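Local coordinates for protein 3,4-dihydroxy-2-butanone 4-phosphate synthase (Acinetobacter baumannii, PDB 6MNZ) that probably converts D-ribulose 5-phosphate to formate and 3,4-dihydroxy-2-butanone 4-phosphate, a step of riboflavin biosynthesis, at residues 8-13 with 152-157; 35-40 with 157-162; 250-255 with 289-294. All blocks are in the same frame, centred on the assembly; numbering follows the deposited sequence.

Contact 1: 8-13 with 152-157; sequences ELVADI and RLAGLE
Val10, in the middle of helical segment 8-13, sits over Ala154, with the two CA atoms 5.5 Å apart. Ala154 is where segment 152-157 leaves helix 143-153 and turns into a loop, so one helix flank here meets the C-terminal end of another helix. Val10 does most of the work. Its CG1 is anti to the backbone N (chi1 179°) and reaches the Leu153-Ala154 peptide, 3.3 Å from Leu153 C, while also touching Leu153 CB at 3.6 Å. The other branch, CG2, meets Leu153 CD1 at 3.9 Å; the two side chains cross at about a right angle. One turn on, Ile13 offers its CG2 methyl to Ala154 CB at 3.9 Å, and its carbonyl O has Leu156 CD1 at 4.0 Å. Between the segments the contact is apolar packing, but just beyond it Arg14 hydrogen-bonds to Ala154 O. Val10 and Ile13 also lie against Leu150 of helix 143-153. Gly155, with phi 69°, lets the chain reverse: Leu156 N bonds to Ala151 O and Gly155 N to Arg152 O at 2.6 Å, a Schellman motif that ends helix 143-153 against helix 6-15.

Contact 2: 35-40 with 157-162; sequences IAATHV and EPASVI
Ile35 and Val161 pair across antiparallel strands as a hydrogen-bonded pair, and this is the tight part of the contact. Val161 N donates to Ile35 O at 2.7 Å, and Ile35 N returns a bond to Val161 O at 3.0 Å. The two side chains lie side by side, pointing the same way, and Ile35 CG2 rests 3.7 Å from Val161 CB. The next pair along, Ala36 and Ser160, is non-hydrogen-bonded and its side chains diverge; Ser160 OG bonds to Thr59 OG1 on the neighbouring strand. Segment 35-40 then bends into a short 3-10 turn. At the bend Ala37 N still reaches Ala159 O at 2.8 Å, but from above the carbonyl plane, 43° out of it. Ala37 CB packs on Ala159 CB at 3.6 Å. With CG1 anti to the backbone N (chi1 -178°), Val161 turns CG2 to Ala37 CB and Val40 CG2, both at 4.0 Å. Helices 42-52 and 101-112 pack over these residues.

The other end is looser and partly exposed. There Thr38 OG1 comes to Glu157 CB at 3.6 Å, with the side chains crossing at about a right angle, while the Glu157 carboxylate turns to a salt bridge with Arg64. Pro158 centres an inverse gamma turn leading into strand 160-164, an inner strand of the six-stranded mixed sheet of the DHBP synthase fold, where it runs antiparallel to 31-36 and 57-60 on its two sides.

Contact 3: 250-255 with 289-294; sequences VRVHGF and VLVWIG. With SO4 (sulfate ion), chain D.
Arg251 bonds with both its N and O to the neighbouring parallel strand, the axes of 250-253 and 290-292 running 4.7 Å apart at 14°: its N bonds to Val289 O at 2.9 Å and its O accepts from Val291 N at 2.8 Å. A weaker bond, Ile293 N to His253 O, continues the ladder where both strands run out. Val252 and Val291 lie side by side on the face under helix 320-336, CG2 to CG2 at 3.9 Å. Both strands are inner members of the mixed seven-stranded sheet in the GTP cyclohydrolase II-like domain, with 290-292 also paired antiparallel to 235-239. On the opposite face, Trp292 CZ3 meets His253 CD2 at 3.6 Å, rim to rim with the planes at 40°, and Trp292 CH2 reaches Phe255 CD2 at 4.1 Å. The indole NE1 hydrogen-bonds to Asp300 of the second subunit, while His253 NE2 is hydrogen-bonded to Arg259 NE. Farther along this face the Arg251 guanidinium presents its edge to a sulfate: NH1 and NH2 share O1, at 3.2 and 3.1 Å, with weaker bonds to O2 and O3. Ser347 OG also binds this ion, which probably came from the crystallisation liquor.

Contacts 1 and 2 belong together: they share Glu157, their centres lie about 9 Å apart, and Ile13 CG2 and Leu156 CD1 both pack on Ala36 CB. Helix 143-153 and strand 160-164 follow each other in the chain, so contact 1 seats the end of the helix and contact 2 the strand that comes next. Contact 2 is the buried one, held by backbone bonds; contact 1, partly buried, relies on methyl packing. Contact 3 stands apart, in the GTP cyclohydrolase II-like part of the chain, its centre about 33 and 37 Å from theirs. It too is a strand ladder, but parallel, and only partly buried: an arginine reaches a sulfate and an indole N-H the second subunit.

Contact 1: 8-13 with 152-157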
ATOM      1  N   GLU A   8     -20.125 -28.223 -13.343  1.00 52.89           N
ATOM      2  CA  GLU A   8     -20.844 -27.975 -14.588  1.00 50.66           C
ATOM      3  C   GLU A   8     -20.425 -26.649 -15.207  1.00 47.88           C
ATOM      4  O   GLU A   8     -20.371 -26.523 -16.436  1.00 55.48           O
ATOM      5  CB  GLU A   8     -22.351 -27.989 -14.338  1.00 58.05           C
ATOM      6  CG  GLU A   8     -22.884 -29.305 -13.801  1.00 57.68           C
ATOM      7  CD  GLU A   8     -24.299 -29.182 -13.270  1.00 69.97           C
ATOM      8  OE1 GLU A   8     -24.566 -28.239 -12.495  1.00 53.33           O
ATOM      9  OE2 GLU A   8     -25.163 -29.975 -13.699  1.00 68.87           O
ATOM     10  N   LEU A   9     -20.255 -25.617 -14.379  1.00 48.08           N
ATOM     11  CA  LEU A   9     -19.797 -24.329 -14.885  1.00 48.24           C
ATOM     12  C   LEU A   9     -18.481 -24.469 -15.642  1.00 46.05           C
ATOM     13  O   LEU A   9     -18.338 -23.942 -16.752  1.00 64.86           O
ATOM     14  CB  LEU A   9     -19.649 -23.340 -13.731  1.00 42.65           C
ATOM     15  CG  LEU A   9     -20.879 -23.180 -12.835  1.00 36.68           C
ATOM     16  CD1 LEU A   9     -20.581 -22.232 -11.682  1.00 56.48           C
ATOM     17  CD2 LEU A   9     -22.072 -22.693 -13.639  1.00 27.23           C
ATOM     18  N   VAL A  10     -17.549 -25.262 -15.110  1.00 32.35           N
ATOM     19  CA  VAL A  10     -16.309 -25.532 -15.831  1.00 39.92           C
ATOM     20  C   VAL A  10     -16.596 -26.303 -17.115  1.00 39.05           C
ATOM     21  O   VAL A  10     -15.947 -26.084 -18.143  1.00 39.87           O
ATOM     22  CB  VAL A  10     -15.316 -26.289 -14.930  1.00 34.46           C
ATOM     23  CG1 VAL A  10     -14.035 -26.594 -15.687  1.00 37.08           C
ATOM     24  CG2 VAL A  10     -15.014 -25.488 -13.672  1.00 33.52           C
ATOM     25  N   ALA A  11     -17.591 -27.194 -17.087  1.00 35.40           N
ATOM     26  CA  ALA A  11     -17.825 -28.068 -18.232  1.00 40.95           C
ATOM     27  C   ALA A  11     -18.461 -27.305 -19.387  1.00 39.20           C
ATOM     28  O   ALA A  11     -18.142 -27.557 -20.555  1.00 36.20           O
ATOM     29  CB  ALA A  11     -18.708 -29.245 -17.818  1.00 42.38           C
ATOM     30  N   ASP A  12     -19.358 -26.366 -19.082  1.00 43.38           N
ATOM     31  CA  ASP A  12     -19.967 -25.558 -20.132  1.00 39.54           C
ATOM     32  C   ASP A  12     -18.946 -24.633 -20.779  1.00 41.34           C
ATOM     33  O   ASP A  12     -18.928 -24.480 -22.006  1.00 50.72           O
ATOM     34  CB  ASP A  12     -21.131 -24.752 -19.560  1.00 43.94           C
ATOM     35  CG  ASP A  12     -22.424 -25.540 -19.540  1.00 42.61           C
ATOM     36  OD1 ASP A  12     -23.499 -24.912 -19.476  1.00 46.08           O
ATOM     37  OD2 ASP A  12     -22.367 -26.775 -19.716  1.00 46.69           O
ATOM     38  N   ILE A  13     -18.011 -24.109 -19.986  1.00 38.71           N
ATOM     39  CA  ILE A  13     -16.938 -23.296 -20.546  1.00 41.66           C
ATOM     40  C   ILE A  13     -16.086 -24.135 -21.490  1.00 42.23           C
ATOM     41  O   ILE A  13     -15.798 -23.724 -22.620  1.00 40.96           O
ATOM     42  CB  ILE A  13     -16.093 -22.680 -19.416  1.00 39.73           C
ATOM     43  CG1 ILE A  13     -16.901 -21.619 -18.662  1.00 32.74           C
ATOM     44  CG2 ILE A  13     -14.809 -22.083 -19.971  1.00 52.47           C
ATOM     45  CD1 ILE A  13     -17.176 -20.350 -19.458  1.00 34.26           C
ATOM     46  N   ARG A 152      -9.397 -21.506 -17.198  1.00 40.81           N
ATOM     47  CA  ARG A 152      -8.258 -22.366 -16.901  1.00 31.74           C
ATOM     48  C   ARG A 152      -8.714 -23.760 -16.491  1.00 34.62           C
ATOM     49  O   ARG A 152      -8.179 -24.762 -16.979  1.00 41.29           O
ATOM     50  CB  ARG A 152      -7.408 -21.733 -15.801  1.00 39.02           C
ATOM     51  CG  ARG A 152      -6.313 -22.634 -15.258  1.00 39.72           C
ATOM     52  CD  ARG A 152      -5.492 -21.912 -14.200  1.00 29.57           C
ATOM     53  NE  ARG A 152      -4.662 -20.860 -14.781  1.00 36.84           N
ATOM     54  CZ  ARG A 152      -4.910 -19.558 -14.683  1.00 42.01           C
ATOM     55  NH1 ARG A 152      -6.034 -19.118 -14.126  1.00 35.22           N
ATOM     56  NH2 ARG A 152      -4.051 -18.687 -15.197  1.00 50.33           N
ATOM     57  N   LEU A 153      -9.791 -23.847 -15.709  1.00 39.61           N
ATOM     58  CA  LEU A 153     -10.242 -25.138 -15.209  1.00 42.71           C
ATOM     59  C   LEU A 153     -10.831 -26.009 -16.310  1.00 47.73           C
ATOM     60  O   LEU A 153     -10.797 -27.239 -16.197  1.00 48.46           O
ATOM     61  CB  LEU A 153     -11.274 -24.942 -14.099  1.00 44.37           C
ATOM     62  CG  LEU A 153     -10.729 -24.452 -12.757  1.00 43.33           C
ATOM     63  CD1 LEU A 153     -11.875 -24.065 -11.834  1.00 39.82           C
ATOM     64  CD2 LEU A 153      -9.850 -25.511 -12.110  1.00 41.49           C
ATOM     65  N   ALA A 154     -11.322 -25.403 -17.388  1.00 52.59           N
ATOM     66  CA  ALA A 154     -11.643 -26.128 -18.609  1.00 42.09           C
ATOM     67  C   ALA A 154     -10.409 -26.486 -19.424  1.00 42.81           C
ATOM     68  O   ALA A 154     -10.546 -26.820 -20.607  1.00 42.28           O
ATOM     69  CB  ALA A 154     -12.607 -25.308 -19.469  1.00 51.11           C
ATOM     70  N   GLY A 155      -9.213 -26.280 -18.876  1.00 39.43           N
ATOM     71  CA  GLY A 155      -7.996 -26.619 -19.585  1.00 49.49           C
ATOM     72  C   GLY A 155      -7.701 -25.740 -20.775  1.00 45.82           C
ATOM     73  O   GLY A 155      -6.817 -26.068 -21.570  1.00 48.10           O
ATOM     74  N   LEU A 156      -8.355 -24.591 -20.871  1.00 40.11           N
ATOM     75  CA  LEU A 156      -8.166 -23.671 -21.981  1.00 47.28           C
ATOM     76  C   LEU A 156      -7.264 -22.514 -21.561  1.00 47.80           C
ATOM     77  O   LEU A 156      -6.755 -22.466 -20.438  1.00 51.03           O
ATOM     78  CB  LEU A 156      -9.518 -23.155 -22.477  1.00 42.55           C
ATOM     79  CG  LEU A 156     -10.439 -24.233 -23.053  1.00 39.52           C
ATOM     80  CD1 LEU A 156     -11.839 -23.692 -23.284  1.00 46.75           C
ATOM     81  CD2 LEU A 156      -9.864 -24.794 -24.346  1.00 62.16           C
ATOM     82  N   GLU A 157      -6.913 -21.689 -22.542  1.00 41.65           N
ATOM     83  CA  GLU A 157      -6.209 -20.449 -22.259  1.00 36.45           C
ATOM     84  C   GLU A 157      -6.930 -19.695 -21.142  1.00 41.47           C
ATOM     85  O   GLU A 157      -8.159 -19.546 -21.199  1.00 50.03           O
ATOM     86  CB  GLU A 157      -6.140 -19.583 -23.517  1.00 45.04           C
ATOM     87  CG  GLU A 157      -4.780 -18.954 -23.771  1.00 42.54           C
ATOM     88  CD  GLU A 157      -4.490 -17.793 -22.841  1.00 56.06           C
ATOM     89  OE1 GLU A 157      -5.300 -16.843 -22.813  1.00 58.91           O
ATOM     90  OE2 GLU A 157      -3.364 -17.735 -22.300  1.00 55.59           O
TER

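Contact 2: 35-40 with 157-162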
ATOM      1  N   ILE A  35     -17.717 -16.545 -21.084  1.00 39.33           N
ATOM      2  CA  ILE A  35     -17.413 -17.566 -22.077  1.00 45.63           C
ATOM      3  C   ILE A  35     -15.905 -17.617 -22.270  1.00 36.63           C
ATOM      4  O   ILE A  35     -15.210 -16.605 -22.150  1.00 39.82           O
ATOM      5  CB  ILE A  35     -18.133 -17.289 -23.415  1.00 39.28           C
ATOM      6  CG1 ILE A  35     -17.832 -18.397 -24.426  1.00 45.62           C
ATOM      7  CG2 ILE A  35     -17.725 -15.927 -23.972  1.00 44.62           C
ATOM      8  CD1 ILE A  35     -18.668 -18.308 -25.687  1.00 51.70           C
ATOM      9  N   ALA A  36     -15.401 -18.807 -22.588  1.00 31.85           N
ATOM     10  CA  ALA A  36     -13.986 -18.958 -22.895  1.00 35.60           C
ATOM     11  C   ALA A  36     -13.627 -18.121 -24.114  1.00 46.20           C
ATOM     12  O   ALA A  36     -14.184 -18.317 -25.198  1.00 59.91           O
ATOM     13  CB  ALA A  36     -13.647 -20.428 -23.139  1.00 29.09           C
ATOM     14  N   ALA A  37     -12.704 -17.174 -23.928  1.00 42.49           N
ATOM     15  CA  ALA A  37     -12.294 -16.307 -25.025  1.00 37.41           C
ATOM     16  C   ALA A  37     -11.847 -17.109 -26.238  1.00 38.87           C
ATOM     17  O   ALA A  37     -12.096 -16.702 -27.378  1.00 55.66           O
ATOM     18  CB  ALA A  37     -11.169 -15.379 -24.562  1.00 35.37           C
ATOM     19  N   THR A  38     -11.322 -18.315 -26.017  1.00 37.67           N
ATOM     20  CA  THR A  38     -10.851 -19.131 -27.129  1.00 55.11           C
ATOM     21  C   THR A  38     -12.005 -19.658 -27.972  1.00 49.73           C
ATOM     22  O   THR A  38     -11.820 -19.940 -29.161  1.00 57.07           O
ATOM     23  CB  THR A  38     -10.008 -20.291 -26.600  1.00 62.33           C
ATOM     24  OG1 THR A  38      -9.024 -19.790 -25.687  1.00 52.03           O
ATOM     25  CG2 THR A  38      -9.313 -21.016 -27.742  1.00 77.33           C
ATOM     26  N   HIS A  39     -13.177 -19.857 -27.370  1.00 46.01           N
ATOM     27  CA  HIS A  39     -14.335 -20.376 -28.082  1.00 55.13           C
ATOM     28  C   HIS A  39     -15.336 -19.288 -28.456  1.00 55.20           C
ATOM     29  O   HIS A  39     -16.434 -19.609 -28.922  1.00 45.56           O
ATOM     30  CB  HIS A  39     -15.035 -21.447 -27.243  1.00 52.74           C
ATOM     31  CG  HIS A  39     -14.234 -22.699 -27.074  1.00 46.93           C
ATOM     32  ND1 HIS A  39     -14.007 -23.584 -28.105  1.00 58.07           N
ATOM     33  CD2 HIS A  39     -13.625 -23.226 -25.985  1.00 37.62           C
ATOM     34  CE1 HIS A  39     -13.250 -24.576 -27.672  1.00 52.74           C
ATOM     35  NE2 HIS A  39     -13.008 -24.386 -26.387  1.00 49.07           N
ATOM     36  N   VAL A  40     -14.973 -18.013 -28.300  1.00 49.81           N
ATOM     37  CA  VAL A  40     -15.929 -16.937 -28.535  1.00 48.64           C
ATOM     38  C   VAL A  40     -16.148 -16.764 -30.032  1.00 46.22           C
ATOM     39  O   VAL A  40     -15.195 -16.762 -30.824  1.00 59.08           O
ATOM     40  CB  VAL A  40     -15.446 -15.630 -27.886  1.00 37.11           C
ATOM     41  CG1 VAL A  40     -14.321 -15.007 -28.695  1.00 36.60           C
ATOM     42  CG2 VAL A  40     -16.609 -14.655 -27.739  1.00 39.48           C
ATOM     43  N   GLU A 157      -6.913 -21.689 -22.542  1.00 41.65           N
ATOM     44  CA  GLU A 157      -6.209 -20.449 -22.259  1.00 36.45           C
ATOM     45  C   GLU A 157      -6.930 -19.695 -21.142  1.00 41.47           C
ATOM     46  O   GLU A 157      -8.159 -19.546 -21.199  1.00 50.03           O
ATOM     47  CB  GLU A 157      -6.140 -19.583 -23.517  1.00 45.04           C
ATOM     48  CG  GLU A 157      -4.780 -18.954 -23.771  1.00 42.54           C
ATOM     49  CD  GLU A 157      -4.490 -17.793 -22.841  1.00 56.06           C
ATOM     50  OE1 GLU A 157      -5.300 -16.843 -22.813  1.00 58.91           O
ATOM     51  OE2 GLU A 157      -3.364 -17.735 -22.300  1.00 55.59           O
ATOM     52  N   PRO A 158      -6.211 -19.192 -20.125  1.00 40.97           N
ATOM     53  CA  PRO A 158      -6.909 -18.532 -19.011  1.00 34.07           C
ATOM     54  C   PRO A 158      -7.546 -17.219 -19.439  1.00 44.90           C
ATOM     55  O   PRO A 158      -7.184 -16.149 -18.941  1.00 42.19           O
ATOM     56  CB  PRO A 158      -5.800 -18.307 -17.972  1.00 38.09           C
ATOM     57  CG  PRO A 158      -4.689 -19.218 -18.365  1.00 45.71           C
ATOM     58  CD  PRO A 158      -4.773 -19.360 -19.852  1.00 45.14           C
ATOM     59  N   ALA A 159      -8.454 -17.292 -20.412  1.00 42.52           N
ATOM     60  CA  ALA A 159      -9.020 -16.111 -21.049  1.00 26.17           C
ATOM     61  C   ALA A 159     -10.515 -16.316 -21.230  1.00 39.08           C
ATOM     62  O   ALA A 159     -10.941 -17.329 -21.793  1.00 52.16           O
ATOM     63  CB  ALA A 159      -8.355 -15.838 -22.402  1.00 28.66           C
ATOM     64  N   SER A 160     -11.298 -15.320 -20.827  1.00 39.58           N
ATOM     65  CA  SER A 160     -12.746 -15.375 -20.948  1.00 31.45           C
ATOM     66  C   SER A 160     -13.257 -14.022 -21.418  1.00 43.14           C
ATOM     67  O   SER A 160     -12.609 -12.989 -21.229  1.00 38.84           O
ATOM     68  CB  SER A 160     -13.413 -15.746 -19.621  1.00 31.39           C
ATOM     69  OG  SER A 160     -13.417 -14.634 -18.745  1.00 34.25           O
ATOM     70  N   VAL A 161     -14.461 -14.034 -21.983  1.00 41.78           N
ATOM     71  CA  VAL A 161     -15.171 -12.818 -22.359  1.00 25.07           C
ATOM     72  C   VAL A 161     -16.371 -12.668 -21.437  1.00 28.35           C
ATOM     73  O   VAL A 161     -17.130 -13.625 -21.238  1.00 30.81           O
ATOM     74  CB  VAL A 161     -15.613 -12.858 -23.833  1.00 34.79           C
ATOM     75  CG1 VAL A 161     -16.307 -11.560 -24.215  1.00 36.94           C
ATOM     76  CG2 VAL A 161     -14.416 -13.120 -24.741  1.00 29.83           C
ATOM     77  N   ILE A 162     -16.498 -11.498 -20.814  1.00 21.15           N
ATOM     78  CA  ILE A 162     -17.502 -11.287 -19.780  1.00 23.10           C
ATOM     79  C   ILE A 162     -18.239  -9.982 -20.044  1.00 38.03           C
ATOM     80  O   ILE A 162     -17.683  -9.029 -20.599  1.00 46.56           O
ATOM     81  CB  ILE A 162     -16.878 -11.287 -18.366  1.00 24.91           C
ATOM     82  CG1 ILE A 162     -16.001 -10.050 -18.154  1.00 36.29           C
ATOM     83  CG2 ILE A 162     -16.065 -12.555 -18.152  1.00 25.93           C
ATOM     84  CD1 ILE A 162     -15.374  -9.981 -16.777  1.00 32.20           C
TER

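Contact 3: 250-255 with 289-294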
ATOM      1  N   VAL A 250      -7.475 -24.937  18.006  1.00 44.93           N
ATOM      2  CA  VAL A 250      -7.172 -24.240  16.764  1.00 48.14           C
ATOM      3  C   VAL A 250      -7.801 -22.856  16.807  1.00 44.70           C
ATOM      4  O   VAL A 250      -8.923 -22.686  17.294  1.00 42.67           O
ATOM      5  CB  VAL A 250      -7.672 -25.026  15.534  1.00 38.43           C
ATOM      6  CG1 VAL A 250      -7.458 -24.218  14.264  1.00 49.15           C
ATOM      7  CG2 VAL A 250      -6.964 -26.364  15.448  1.00 45.14           C
ATOM      8  N   ARG A 251      -7.087 -21.870  16.264  1.00 42.98           N
ATOM      9  CA  ARG A 251      -7.684 -20.601  15.869  1.00 42.38           C
ATOM     10  C   ARG A 251      -7.077 -20.160  14.549  1.00 45.61           C
ATOM     11  O   ARG A 251      -5.867 -19.931  14.468  1.00 47.03           O
ATOM     12  CB  ARG A 251      -7.465 -19.530  16.939  1.00 33.78           C
ATOM     13  CG  ARG A 251      -7.976 -18.156  16.539  1.00 44.54           C
ATOM     14  CD  ARG A 251      -8.807 -17.527  17.645  1.00 45.80           C
ATOM     15  NE  ARG A 251      -9.326 -16.218  17.257  1.00 44.70           N
ATOM     16  CZ  ARG A 251     -10.551 -15.997  16.789  1.00 53.70           C
ATOM     17  NH1 ARG A 251     -11.446 -16.977  16.741  1.00 51.99           N
ATOM     18  NH2 ARG A 251     -10.913 -14.768  16.449  1.00 65.89           N
ATOM     19  N   VAL A 252      -7.922 -19.986  13.540  1.00 52.60           N
ATOM     20  CA  VAL A 252      -7.576 -19.183  12.373  1.00 45.55           C
ATOM     21  C   VAL A 252      -7.835 -17.713  12.679  1.00 47.69           C
ATOM     22  O   VAL A 252      -8.923 -17.343  13.135  1.00 39.20           O
ATOM     23  CB  VAL A 252      -8.376 -19.642  11.144  1.00 44.34           C
ATOM     24  CG1 VAL A 252      -8.242 -18.633  10.013  1.00 53.10           C
ATOM     25  CG2 VAL A 252      -7.909 -21.018  10.701  1.00 44.78           C
ATOM     26  N   HIS A 253      -6.851 -16.864  12.382  1.00 59.87           N
ATOM     27  CA  HIS A 253      -6.757 -15.534  12.973  1.00 49.47           C
ATOM     28  C   HIS A 253      -6.505 -14.508  11.879  1.00 52.61           C
ATOM     29  O   HIS A 253      -5.480 -14.570  11.193  1.00 50.53           O
ATOM     30  CB  HIS A 253      -5.644 -15.477  14.019  1.00 43.89           C
ATOM     31  CG  HIS A 253      -5.836 -14.398  15.035  1.00 42.73           C
ATOM     32  ND1 HIS A 253      -6.983 -14.306  15.794  1.00 50.65           N
ATOM     33  CD2 HIS A 253      -5.160 -13.245  15.239  1.00 48.33           C
ATOM     34  CE1 HIS A 253      -6.968 -13.176  16.475  1.00 46.83           C
ATOM     35  NE2 HIS A 253      -5.843 -12.546  16.201  1.00 46.89           N
ATOM     36  N   GLY A 254      -7.419 -13.553  11.743  1.00 66.53           N
ATOM     37  CA  GLY A 254      -7.191 -12.342  10.961  1.00 72.83           C
ATOM     38  C   GLY A 254      -7.157 -11.106  11.846  1.00 65.55           C
ATOM     39  O   GLY A 254      -7.993 -10.950  12.740  1.00 65.25           O
ATOM     40  N   PHE A 255      -6.215 -10.208  11.552  1.00 75.11           N
ATOM     41  CA  PHE A 255      -6.009  -9.023  12.376  1.00 69.82           C
ATOM     42  C   PHE A 255      -7.277  -8.175  12.437  1.00 73.95           C
ATOM     43  O   PHE A 255      -8.110  -8.193  11.528  1.00 85.82           O
ATOM     44  CB  PHE A 255      -4.855  -8.192  11.812  1.00 67.16           C
ATOM     45  CG  PHE A 255      -4.440  -7.050  12.694  1.00 54.87           C
ATOM     46  CD1 PHE A 255      -4.354  -5.766  12.182  1.00 63.49           C
ATOM     47  CD2 PHE A 255      -3.939  -7.291  13.959  1.00 46.48           C
ATOM     48  CE1 PHE A 255      -3.883  -4.726  12.959  1.00 56.86           C
ATOM     49  CE2 PHE A 255      -3.505  -6.251  14.755  1.00 39.37           C
ATOM     50  CZ  PHE A 255      -3.510  -4.961  14.265  1.00 51.66           C
ATOM     51  N   VAL A 289      -3.048 -25.127  17.394  1.00 59.09           N
ATOM     52  CA  VAL A 289      -2.437 -24.338  16.331  1.00 43.02           C
ATOM     53  C   VAL A 289      -3.134 -22.985  16.252  1.00 43.27           C
ATOM     54  O   VAL A 289      -4.352 -22.916  16.102  1.00 55.98           O
ATOM     55  CB  VAL A 289      -2.501 -25.071  14.976  1.00 44.59           C
ATOM     56  CG1 VAL A 289      -1.856 -24.229  13.883  1.00 50.17           C
ATOM     57  CG2 VAL A 289      -1.825 -26.433  15.070  1.00 40.41           C
ATOM     58  N   LEU A 290      -2.353 -21.911  16.285  1.00 41.02           N
ATOM     59  CA  LEU A 290      -2.800 -20.606  15.813  1.00 42.43           C
ATOM     60  C   LEU A 290      -2.352 -20.432  14.369  1.00 34.97           C
ATOM     61  O   LEU A 290      -1.163 -20.574  14.064  1.00 35.43           O
ATOM     62  CB  LEU A 290      -2.246 -19.483  16.687  1.00 26.78           C
ATOM     63  CG  LEU A 290      -2.799 -18.090  16.383  1.00 33.29           C
ATOM     64  CD1 LEU A 290      -2.991 -17.300  17.666  1.00 33.40           C
ATOM     65  CD2 LEU A 290      -1.891 -17.339  15.419  1.00 45.48           C
ATOM     66  N   VAL A 291      -3.309 -20.213  13.478  1.00 39.08           N
ATOM     67  CA  VAL A 291      -3.007 -19.813  12.114  1.00 50.67           C
ATOM     68  C   VAL A 291      -3.038 -18.294  12.021  1.00 46.34           C
ATOM     69  O   VAL A 291      -3.771 -17.614  12.744  1.00 41.79           O
ATOM     70  CB  VAL A 291      -3.985 -20.452  11.110  1.00 42.06           C
ATOM     71  CG1 VAL A 291      -3.450 -20.326   9.693  1.00 51.06           C
ATOM     72  CG2 VAL A 291      -4.227 -21.910  11.469  1.00 52.49           C
ATOM     73  N   TRP A 292      -2.332 -17.768  11.022  1.00 49.52           N
ATOM     74  CA  TRP A 292      -2.278 -16.333  10.769  1.00 44.88           C
ATOM     75  C   TRP A 292      -2.297 -16.117   9.267  1.00 45.54           C
ATOM     76  O   TRP A 292      -1.423 -16.623   8.555  1.00 50.52           O
ATOM     77  CB  TRP A 292      -1.025 -15.704  11.387  1.00 40.16           C
ATOM     78  CG  TRP A 292      -0.903 -14.231  11.125  1.00 37.49           C
ATOM     79  CD1 TRP A 292      -0.332 -13.640  10.037  1.00 38.30           C
ATOM     80  CD2 TRP A 292      -1.243 -13.170  12.025  1.00 29.66           C
ATOM     81  NE1 TRP A 292      -0.337 -12.275  10.184  1.00 44.55           N
ATOM     82  CE2 TRP A 292      -0.881 -11.959  11.401  1.00 36.45           C
ATOM     83  CE3 TRP A 292      -1.871 -13.121  13.274  1.00 31.90           C
ATOM     84  CZ2 TRP A 292      -1.209 -10.716  11.939  1.00 49.07           C
ATOM     85  CZ3 TRP A 292      -2.147 -11.884  13.830  1.00 29.84           C
ATOM     86  CH2 TRP A 292      -1.850 -10.700  13.147  1.00 34.84           C
ATOM     87  N   ILE A 293      -3.288 -15.374   8.786  1.00 46.88           N
ATOM     88  CA  ILE A 293      -3.379 -15.051   7.367  1.00 50.16           C
ATOM     89  C   ILE A 293      -2.443 -13.888   7.075  1.00 44.28           C
ATOM     90  O   ILE A 293      -2.583 -12.806   7.658  1.00 33.51           O
ATOM     91  CB  ILE A 293      -4.820 -14.700   6.958  1.00 49.64           C
ATOM     92  CG1 ILE A 293      -5.862 -15.570   7.663  1.00 57.06           C
ATOM     93  CG2 ILE A 293      -4.973 -14.849   5.447  1.00 36.96           C
ATOM     94  CD1 ILE A 293      -7.175 -14.830   7.959  1.00 76.98           C
ATOM     95  N   GLY A 294      -1.613 -14.047   6.050  1.00 45.55           N
ATOM     96  CA  GLY A 294      -0.887 -12.912   5.518  1.00 52.55           C
ATOM     97  C   GLY A 294      -1.826 -11.927   4.844  1.00 61.11           C
ATOM     98  O   GLY A 294      -2.751 -12.305   4.124  1.00 43.04           O
TER
HETATM   99  S   SO4 D 402     -14.442 -14.833  16.695  1.00 53.66           S
HETATM  100  O1  SO4 D 402     -13.818 -15.236  15.438  1.00 52.08           O
HETATM  101  O2  SO4 D 402     -14.393 -15.944  17.642  1.00 54.67           O
HETATM  102  O3  SO4 D 402     -13.727 -13.685  17.246  1.00 51.68           O
HETATM  103  O4  SO4 D 402     -15.834 -14.468  16.447  1.00 69.88           O